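Local coordinates for protein glucose-1-phosphate thymidylyltransferase (Bacillus anthracis, PDB 4ECM) that catalyses the transfer of a thymidylyl group from dTTP to glucose-1-phosphate, giving dTDP-glucose and pyrophosphate, probably as the first step of dTDP-L-rhamnose synthesis, at residues Q149-K154 against L197-V202; R174-I179 against G230-N235. One frame throughout, in Å; residues are numbered along the deposited sequence.

Overall arrangement
Interactions 1 and 2 lie on the same side of the chain's centre, their own centres about 13 Å apart, and they meet through neighbouring strands of one mixed sheet: strand 153-159 starts in interaction 1, and strand 232-236, parallel to it, starts in interaction 2. Two probable hydrogen bonds join them directly, Gln149 OE1 to Thr233 OG1 at 2.8 Å and Lys154 NZ to Asn235 OD1 at 2.8 Å. Along the chain the four segments alternate. Both contacts lie close to the sugar-nucleotide pocket rather than in it: the bound dTDP-glucose is about 9 Å from the side chain of Tyr198 and about 6 Å from that of Ile179.

Interaction 1 (Q149-K154 against L197-V202); sequences QKEGAK and LYDSKV
Lys154 and Leu197 form an antiparallel hydrogen-bonded pair, with Lys154 N to Leu197 O at 2.9 Å and Leu197 N to Lys154 O at 3.0 Å. Ala153 and Tyr198 follow as the non-hydrogen-bonded pair, and a weak bond from Asp199 N to Gly152 O is the last backbone link before the two chains turn apart. There the Asp199 carboxylate takes over. Its CG sits between the backbone N and the carbonyl carbon (chi1 64°), which brings Asp199 OD2 to 3.0 Å from Gly152 N, while OD1 accepts from Lys201 N as a cap on the turn leading into helix 202-206. Both amides come from above the carboxylate plane, and Tyr226 OH bonds OD1 as well. Further out, the extended Lys201 chain crosses that of Glu151 to place Lys201 NZ 3.1 Å from Glu151 OE1 on its syn side, a salt bridge that Arg229 shares. On the sheet face of Ala153 and Tyr198, Ala153 CB touches the Tyr198 ring edge at CD1 (3.6 Å), Val202 CG2 covers one ring face, and Tyr198 OH reaches Asn223. Within 149-154, Gln149 NE2 donates to both Glu151 O and Ala153 O, nearly in its own amide plane, tying the loop at 149-152 to the start of the strand at Ala153. Glu151 OE1 and Asp199 OD2 stand 4.3 Å apart, and a water donates to both; with Lys201 and Arg229 beside Glu151, this probably offsets the repulsion of two like charges where the strands part.

Interaction 2 (R174-I179 against G230-N235); sequences RKIIEI and GVLTYN
The Tyr234 ring meets Arg174 O at its edge, in the ring plane, with Tyr234 OH 3.2 Å from that oxygen in a weak, unsettled hydrogen bond. Ile176 approaches the same ring at a slant, its CG1 coming to 3.6 Å from Tyr234 CD2 and its CD1 to 3.9 Å from Tyr234 CB, the two carbons together spanning Tyr234 CB, CG, CD2 and CE2. The ring reaches across because Tyr234 CG sits between the backbone N and the carbonyl carbon (chi1 74°). Beside it, Leu232 CD2 makes looser contacts, 4.4 Å to Ile176 CD1 and 4.3 Å to Ile179 CD1. Leu232 and Tyr234 both direct their CB atoms to the 174-179 segment, whereas Thr233 between them points away, and its OG1 bonds Gln149 OE1 and Lys154 NZ. No backbone bond joins the segments: the axes of strands 175-179 and 232-235 stay 7.9 Å apart at closest and run at 118°, which marks side-chain packing rather than pairing. Leu227 of helix 219-228 also touches Ile176, Val155 of strand 153-159 touches both Leu232 and Tyr234, and Ile171 of strand 167-172 touches Tyr234. Antiparallel strands 167-172 and 175-181 thus both pack against strand 232-236 within one branched or curled mixed sheet. With Ile179 about 6 Å from the dTDP-glucose, this is probably the sugar-binding side of the Rossmann-like nucleotidyltransferase fold.

Interaction 1 (Q149-K154 against L197-V202)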
loop_
_atom_site.group_PDB
_atom_site.type_symbol
_atom_site.label_atom_id
_atom_site.label_comp_id
_atom_site.label_asym_id
_atom_site.label_seq_id
_atom_site.Cartn_x
_atom_site.Cartn_y
_atom_site.Cartn_z
ATOM N N GLN A 149 21.339 -8.561 37.550
ATOM C CA GLN A 149 20.548 -9.633 38.143
ATOM C C GLN A 149 21.041 -10.950 37.551
ATOM O O GLN A 149 21.080 -11.097 36.337
ATOM C CB GLN A 149 19.066 -9.383 37.856
ATOM C CG GLN A 149 18.106 -10.392 38.442
ATOM C CD GLN A 149 16.668 -10.031 38.126
ATOM O OE1 GLN A 149 16.278 -8.877 38.254
ATOM N NE2 GLN A 149 15.871 -11.020 37.726
ATOM N N LYS A 150 21.424 -11.892 38.415
ATOM C CA LYS A 150 22.012 -13.154 37.990
ATOM C C LYS A 150 21.235 -13.822 36.871
ATOM O O LYS A 150 21.816 -14.225 35.876
ATOM C CB LYS A 150 22.205 -14.128 39.170
ATOM C CG LYS A 150 22.873 -15.437 38.734
ATOM C CD LYS A 150 23.463 -16.234 39.892
ATOM C CE LYS A 150 22.410 -16.677 40.895
ATOM N NZ LYS A 150 22.997 -17.593 41.923
ATOM N N GLU A 151 19.931 -13.954 37.052
ATOM C CA GLU A 151 19.080 -14.498 36.018
ATOM C C GLU A 151 17.639 -14.107 36.273
ATOM O O GLU A 151 17.334 -13.454 37.256
ATOM C CB GLU A 151 19.168 -16.020 35.998
ATOM C CG GLU A 151 18.556 -16.680 37.237
ATOM C CD GLU A 151 18.445 -18.188 37.093
ATOM O OE1 GLU A 151 17.871 -18.666 36.069
ATOM O OE2 GLU A 151 18.917 -18.888 38.018
ATOM N N GLY A 152 16.755 -14.522 35.374
ATOM C CA GLY A 152 15.333 -14.320 35.563
ATOM C C GLY A 152 14.657 -13.264 34.726
ATOM O O GLY A 152 14.903 -13.145 33.525
ATOM N N ALA A 153 13.790 -12.500 35.388
ATOM C CA ALA A 153 12.989 -11.490 34.745
ATOM C C ALA A 153 12.720 -10.350 35.696
ATOM O O ALA A 153 12.992 -10.445 36.912
ATOM C CB ALA A 153 11.655 -12.100 34.273
ATOM N N LYS A 154 12.172 -9.287 35.128
ATOM C CA LYS A 154 11.792 -8.097 35.860
ATOM C C LYS A 154 10.560 -7.479 35.204
ATOM O O LYS A 154 10.460 -7.410 33.976
ATOM C CB LYS A 154 12.947 -7.080 35.878
ATOM C CG LYS A 154 12.612 -5.739 36.555
ATOM C CD LYS A 154 13.793 -4.755 36.552
ATOM C CE LYS A 154 14.969 -5.185 37.470
ATOM N NZ LYS A 154 14.662 -5.255 38.931
ATOM N N LEU A 197 11.379 -7.308 31.089
ATOM C CA LEU A 197 12.787 -7.578 30.921
ATOM C C LEU A 197 12.963 -9.061 31.194
ATOM O O LEU A 197 12.617 -9.530 32.285
ATOM C CB LEU A 197 13.661 -6.701 31.823
ATOM C CG LEU A 197 13.516 -5.176 31.629
ATOM C CD1 LEU A 197 12.311 -4.628 32.412
ATOM C CD2 LEU A 197 14.747 -4.431 32.051
ATOM N N TYR A 198 13.464 -9.797 30.189
ATOM C CA TYR A 198 13.631 -11.268 30.275
ATOM C C TYR A 198 15.012 -11.788 29.874
ATOM O O TYR A 198 15.731 -11.151 29.095
ATOM C CB TYR A 198 12.653 -11.988 29.338
ATOM C CG TYR A 198 11.180 -11.796 29.606
ATOM C CD1 TYR A 198 10.634 -12.121 30.839
ATOM C CD2 TYR A 198 10.323 -11.374 28.604
ATOM C CE1 TYR A 198 9.285 -11.971 31.095
ATOM C CE2 TYR A 198 8.942 -11.229 28.843
ATOM C CZ TYR A 198 8.436 -11.527 30.099
ATOM O OH TYR A 198 7.092 -11.394 30.375
ATOM N N ASP A 199 15.381 -12.950 30.425
ATOM C CA ASP A 199 16.573 -13.635 29.976
ATOM C C ASP A 199 16.090 -14.600 28.884
ATOM O O ASP A 199 14.888 -14.739 28.654
ATOM C CB ASP A 199 17.354 -14.333 31.107
ATOM C CG ASP A 199 16.591 -15.469 31.783
ATOM O OD1 ASP A 199 15.510 -15.864 31.317
ATOM O OD2 ASP A 199 17.109 -15.974 32.803
ATOM N N SER A 200 17.016 -15.273 28.216
ATOM C CA SER A 200 16.658 -16.134 27.087
ATOM C C SER A 200 15.859 -17.392 27.453
ATOM O O SER A 200 15.400 -18.097 26.560
ATOM C CB SER A 200 17.918 -16.537 26.321
ATOM O OG SER A 200 18.750 -17.330 27.145
ATOM N N LYS A 201 15.661 -17.660 28.736
ATOM C CA LYS A 201 14.920 -18.845 29.143
ATOM C C LYS A 201 13.430 -18.734 28.862
ATOM O O LYS A 201 12.723 -19.741 28.860
ATOM C CB LYS A 201 15.150 -19.154 30.628
ATOM C CG LYS A 201 16.604 -19.532 30.949
ATOM C CD LYS A 201 16.764 -20.072 32.377
ATOM C CE LYS A 201 18.219 -20.523 32.650
ATOM N NZ LYS A 201 18.457 -20.911 34.089
ATOM N N VAL A 202 12.950 -17.520 28.596
ATOM C CA VAL A 202 11.532 -17.321 28.352
ATOM C C VAL A 202 11.027 -18.150 27.160
ATOM O O VAL A 202 9.891 -18.652 27.176
ATOM C CB VAL A 202 11.196 -15.827 28.157
ATOM C CG1 VAL A 202 11.932 -15.252 26.947
ATOM C CG2 VAL A 202 9.673 -15.612 28.030
HETATM O O HOH W 1 15.840 -17.466 34.489
#

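Interaction 2 (R174-I179 against G230-N235)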
loop_
_atom_site.group_PDB
_atom_site.type_symbol
_atom_site.label_atom_id
_atom_site.label_comp_id
_atom_site.label_asym_id
_atom_site.label_seq_id
_atom_site.Cartn_x
_atom_site.Cartn_y
_atom_site.Cartn_z
ATOM N N ARG A 174 6.466 -6.451 50.461
ATOM C CA ARG A 174 7.380 -6.079 49.387
ATOM C C ARG A 174 7.809 -7.251 48.500
ATOM O O ARG A 174 8.886 -7.219 47.906
ATOM C CB ARG A 174 8.596 -5.323 49.953
ATOM C CG ARG A 174 8.212 -4.043 50.709
ATOM C CD ARG A 174 9.435 -3.236 51.132
ATOM N NE ARG A 174 10.254 -3.965 52.098
ATOM C CZ ARG A 174 10.104 -3.909 53.420
ATOM N NH1 ARG A 174 10.910 -4.619 54.200
ATOM N NH2 ARG A 174 9.158 -3.147 53.973
ATOM N N LYS A 175 6.962 -8.274 48.409
ATOM C CA LYS A 175 7.220 -9.438 47.542
ATOM C C LYS A 175 5.983 -9.711 46.680
ATOM O O LYS A 175 4.863 -9.626 47.170
ATOM C CB LYS A 175 7.577 -10.713 48.341
ATOM C CG LYS A 175 9.086 -10.878 48.746
ATOM C CD LYS A 175 9.566 -9.880 49.829
ATOM C CE LYS A 175 11.076 -9.979 50.138
ATOM N NZ LYS A 175 11.463 -11.239 50.846
ATOM N N ILE A 176 6.176 -10.034 45.403
ATOM C CA ILE A 176 5.038 -10.405 44.553
ATOM C C ILE A 176 4.660 -11.855 44.856
ATOM O O ILE A 176 5.474 -12.763 44.709
ATOM C CB ILE A 176 5.322 -10.269 43.048
ATOM C CG1 ILE A 176 5.628 -8.835 42.679
ATOM C CG2 ILE A 176 4.117 -10.680 42.246
ATOM C CD1 ILE A 176 5.742 -8.620 41.167
ATOM N N ILE A 177 3.424 -12.060 45.293
ATOM C CA ILE A 177 2.925 -13.393 45.639
ATOM C C ILE A 177 2.410 -14.068 44.382
ATOM O O ILE A 177 2.674 -15.238 44.167
ATOM C CB ILE A 177 1.818 -13.333 46.708
ATOM C CG1 ILE A 177 2.335 -12.603 47.951
ATOM C CG2 ILE A 177 1.320 -14.749 47.063
ATOM C CD1 ILE A 177 3.617 -13.207 48.556
ATOM N N GLU A 178 1.678 -13.320 43.563
ATOM C CA GLU A 178 1.162 -13.829 42.299
ATOM C C GLU A 178 0.658 -12.685 41.426
ATOM O O GLU A 178 0.397 -11.584 41.907
ATOM C CB GLU A 178 0.065 -14.895 42.517
ATOM C CG GLU A 178 -1.138 -14.475 43.360
ATOM C CD GLU A 178 -2.078 -13.504 42.651
ATOM O OE1 GLU A 178 -3.196 -13.266 43.159
ATOM O OE2 GLU A 178 -1.712 -12.990 41.580
ATOM N N ILE A 179 0.570 -12.945 40.128
ATOM C CA ILE A 179 0.058 -11.973 39.187
ATOM C C ILE A 179 -1.209 -12.597 38.629
ATOM O O ILE A 179 -1.265 -13.798 38.390
ATOM C CB ILE A 179 1.035 -11.654 38.064
ATOM C CG1 ILE A 179 2.313 -11.038 38.632
ATOM C CG2 ILE A 179 0.395 -10.687 37.067
ATOM C CD1 ILE A 179 3.444 -10.925 37.606
ATOM N N GLY A 230 11.346 -18.152 41.618
ATOM C CA GLY A 230 12.027 -17.278 42.565
ATOM C C GLY A 230 13.053 -16.337 41.941
ATOM O O GLY A 230 13.923 -15.817 42.648
ATOM N N VAL A 231 12.945 -16.095 40.633
ATOM C CA VAL A 231 13.901 -15.214 39.943
ATOM C C VAL A 231 13.240 -13.987 39.248
ATOM O O VAL A 231 13.848 -13.344 38.379
ATOM C CB VAL A 231 14.774 -16.027 38.964
ATOM C CG1 VAL A 231 15.623 -17.081 39.773
ATOM C CG2 VAL A 231 13.908 -16.709 37.898
ATOM N N LEU A 232 12.014 -13.667 39.653
ATOM C CA LEU A 232 11.305 -12.490 39.154
ATOM C C LEU A 232 11.493 -11.314 40.136
ATOM O O LEU A 232 11.259 -11.484 41.324
ATOM C CB LEU A 232 9.806 -12.761 39.033
ATOM C CG LEU A 232 8.996 -11.541 38.541
ATOM C CD1 LEU A 232 9.394 -11.200 37.118
ATOM C CD2 LEU A 232 7.482 -11.783 38.627
ATOM N N THR A 233 11.919 -10.148 39.635
ATOM C CA THR A 233 12.039 -8.946 40.456
ATOM C C THR A 233 11.077 -7.911 39.910
ATOM O O THR A 233 10.537 -8.075 38.814
ATOM C CB THR A 233 13.477 -8.341 40.469
ATOM O OG1 THR A 233 13.851 -7.921 39.145
ATOM C CG2 THR A 233 14.523 -9.362 41.042
ATOM N N TYR A 234 10.835 -6.853 40.676
ATOM C CA TYR A 234 9.989 -5.783 40.198
ATOM C C TYR A 234 10.446 -4.430 40.688
ATOM O O TYR A 234 11.195 -4.312 41.660
ATOM C CB TYR A 234 8.541 -5.982 40.629
ATOM C CG TYR A 234 8.294 -5.696 42.082
ATOM C CD1 TYR A 234 7.855 -4.440 42.498
ATOM C CD2 TYR A 234 8.508 -6.675 43.049
ATOM C CE1 TYR A 234 7.631 -4.169 43.851
ATOM C CE2 TYR A 234 8.282 -6.419 44.386
ATOM C CZ TYR A 234 7.845 -5.162 44.785
ATOM O OH TYR A 234 7.630 -4.912 46.116
ATOM N N ASN A 235 9.978 -3.413 39.982
ATOM C CA ASN A 235 10.203 -2.036 40.350
ATOM C C ASN A 235 8.925 -1.256 40.103
ATOM O O ASN A 235 8.210 -1.513 39.137
ATOM C CB ASN A 235 11.312 -1.387 39.528
ATOM C CG ASN A 235 12.635 -2.075 39.677
ATOM O OD1 ASN A 235 12.845 -3.160 39.134
ATOM N ND2 ASN A 235 13.570 -1.413 40.352
#